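Local coordinates for putative ketosteroid isomerase (Parabacteroides distasonis ATCC 8503, PDB 3KE7), which is a putative ketosteroid isomerase with a SnoaL-like domain that probably binds a small hydrophobic substrate, and may work as a dimer, at the interface of chains A and B. Numbering follows the deposited sequence. Chains: chain A/B, Putative ketosteroid isomerase.

The interface of chains A and B. Residues chain A 78-79, 81, 92-94; chain B 44, 52-53, 55.
A:Arg79, which meets B:Lys53, B:Glu55 and B:Thr52, sits between strands 74-78 and 80-85 with positive phi and psi (47° and 54°), a left-handed kink in the chain. Its backbone O takes a hydrogen bond from the B:Lys53 ammonium NZ at 2.7 Å. The side chain bends at chi3 (61°) and meets B:Glu55 tip to tip, guanidinium and carboxylate nearly parallel. A:Arg79 NE and NH2 both bond to B:Glu55 OE2, a side-on grip with the salt bridge from NE at 2.6 Å; B:Lys53 NZ reaches the same oxygen from above the carboxylate plane. Round the guanidinium edge, A:Arg79 NH1 and NH2 converge in plane on the B:Thr52 hydroxyl OG1, 3.1 Å from NH2. That hydroxyl in turn donates to the amide OD1 of A:Asn94 from above its carbonyl plane, while B:Lys53 N uses an in-plane lone pair of A:Asn94 OD1 at 3.1 Å. Water 1 links B:Lys53 NZ to A:Asn94 OD1 and A:Ile78 O. An alanine at A:Arg79 would probably leave B:Glu55 without its partner across the interface and B:Thr52 OG1 without its two guanidinium donors. Beside this polar cluster, B:Lys53 CE lies 3.8 Å from A:Val81 CG2, and B:Ile44 CG2 packs on A:Thr92 CB. The patch joins charged and apolar contacts and, repeated by the two-fold, probably helps hold the dimer together if that assembly is the biological one.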
loop_
_atom_site.group_PDB
_atom_site.type_symbol
_atom_site.label_atom_id
_atom_site.label_comp_id
_atom_site.label_asym_id
_atom_site.label_seq_id
_atom_site.Cartn_x
_atom_site.Cartn_y
_atom_site.Cartn_z
ATOM N N ILE A 78 -11.137 -6.227 9.777
ATOM C CA ILE A 78 -11.583 -7.423 9.124
ATOM C C ILE A 78 -10.476 -8.043 8.272
ATOM O O ILE A 78 -9.864 -7.395 7.380
ATOM C CB ILE A 78 -12.766 -7.101 8.210
ATOM C CG1 ILE A 78 -13.907 -6.481 9.025
ATOM C CG2 ILE A 78 -13.253 -8.340 7.415
ATOM C CD1 ILE A 78 -15.030 -5.854 8.194
ATOM N N ARG A 79 -10.214 -9.292 8.592
ATOM C CA ARG A 79 -9.295 -10.145 7.922
ATOM C C ARG A 79 -7.895 -9.494 7.629
ATOM O O ARG A 79 -7.410 -9.486 6.519
ATOM C CB ARG A 79 -10.012 -10.648 6.655
ATOM C CG ARG A 79 -9.768 -12.036 6.368
ATOM C CD ARG A 79 -10.661 -12.569 5.304
ATOM N NE ARG A 79 -10.485 -11.868 4.052
ATOM C CZ ARG A 79 -11.277 -10.890 3.591
ATOM N NH1 ARG A 79 -12.376 -10.502 4.256
ATOM N NH2 ARG A 79 -10.971 -10.304 2.430
ATOM N N VAL A 81 -4.155 -9.104 6.944
ATOM C CA VAL A 81 -3.116 -9.946 6.379
ATOM C C VAL A 81 -1.782 -9.265 6.535
ATOM O O VAL A 81 -1.671 -8.061 6.263
ATOM C CB VAL A 81 -3.366 -10.253 4.876
ATOM C CG1 VAL A 81 -2.158 -10.963 4.229
ATOM C CG2 VAL A 81 -4.639 -11.091 4.701
ATOM N N THR A 92 -2.426 -5.408 5.311
ATOM C CA THR A 92 -3.614 -5.033 4.585
ATOM C C THR A 92 -4.859 -5.457 5.353
ATOM O O THR A 92 -4.888 -6.533 5.981
ATOM C CB THR A 92 -3.619 -5.632 3.177
ATOM O OG1 THR A 92 -3.431 -7.061 3.241
ATOM C CG2 THR A 92 -2.555 -4.985 2.252
ATOM N N PHE A 93 -5.878 -4.607 5.333
ATOM C CA PHE A 93 -7.132 -4.939 6.009
ATOM C C PHE A 93 -8.257 -4.100 5.505
ATOM O O PHE A 93 -8.045 -3.093 4.829
ATOM C CB PHE A 93 -6.976 -4.779 7.539
ATOM C CG PHE A 93 -6.539 -3.417 8.002
ATOM C CD1 PHE A 93 -5.195 -3.120 8.078
ATOM C CD2 PHE A 93 -7.457 -2.460 8.414
ATOM C CE1 PHE A 93 -4.768 -1.913 8.535
ATOM C CE2 PHE A 93 -7.041 -1.223 8.874
ATOM C CZ PHE A 93 -5.684 -0.949 8.908
ATOM N N ASN A 94 -9.464 -4.570 5.791
ATOM C CA ASN A 94 -10.629 -3.720 5.740
ATOM C C ASN A 94 -10.974 -3.281 7.158
ATOM O O ASN A 94 -10.669 -3.967 8.135
ATOM C CB ASN A 94 -11.789 -4.440 5.076
ATOM C CG ASN A 94 -11.572 -4.620 3.559
ATOM O OD1 ASN A 94 -11.170 -5.710 3.079
ATOM N ND2 ASN A 94 -11.746 -3.541 2.815
ATOM N N ILE B 44 -2.309 -9.462 -2.623
ATOM C CA ILE B 44 -3.465 -8.836 -2.037
ATOM C C ILE B 44 -3.768 -7.630 -2.918
ATOM O O ILE B 44 -2.891 -6.863 -3.261
ATOM C CB ILE B 44 -3.182 -8.369 -0.583
ATOM C CG1 ILE B 44 -2.741 -9.516 0.316
ATOM C CG2 ILE B 44 -4.383 -7.616 0.002
ATOM C CD1 ILE B 44 -3.712 -10.563 0.485
ATOM N N THR B 52 -14.564 -6.098 -0.359
ATOM C CA THR B 52 -13.490 -6.581 0.526
ATOM C C THR B 52 -12.283 -6.907 -0.352
ATOM O O THR B 52 -12.441 -7.162 -1.570
ATOM C CB THR B 52 -13.995 -7.810 1.336
ATOM O OG1 THR B 52 -13.071 -8.054 2.371
ATOM C CG2 THR B 52 -14.153 -9.061 0.439
ATOM N N LYS B 53 -11.105 -6.877 0.229
ATOM C CA LYS B 53 -9.913 -7.075 -0.572
ATOM C C LYS B 53 -9.832 -8.482 -1.203
ATOM O O LYS B 53 -10.361 -9.474 -0.666
ATOM C CB LYS B 53 -8.616 -6.780 0.222
ATOM C CG LYS B 53 -8.274 -7.828 1.301
ATOM C CD LYS B 53 -7.286 -7.271 2.237
ATOM C CE LYS B 53 -6.705 -8.277 3.218
ATOM N NZ LYS B 53 -7.776 -9.043 3.925
ATOM N N GLU B 55 -7.662 -11.644 -2.251
ATOM C CA GLU B 55 -6.530 -12.396 -1.654
ATOM C C GLU B 55 -6.192 -13.586 -2.489
ATOM O O GLU B 55 -6.997 -14.554 -2.633
ATOM C CB GLU B 55 -6.870 -12.859 -0.270
ATOM C CG GLU B 55 -7.167 -11.729 0.622
ATOM C CD GLU B 55 -7.595 -12.132 1.996
ATOM O OE1 GLU B 55 -7.080 -13.172 2.533
ATOM O OE2 GLU B 55 -8.432 -11.355 2.560
HETATM O O HOH W 1 -10.081 -7.684 4.561
#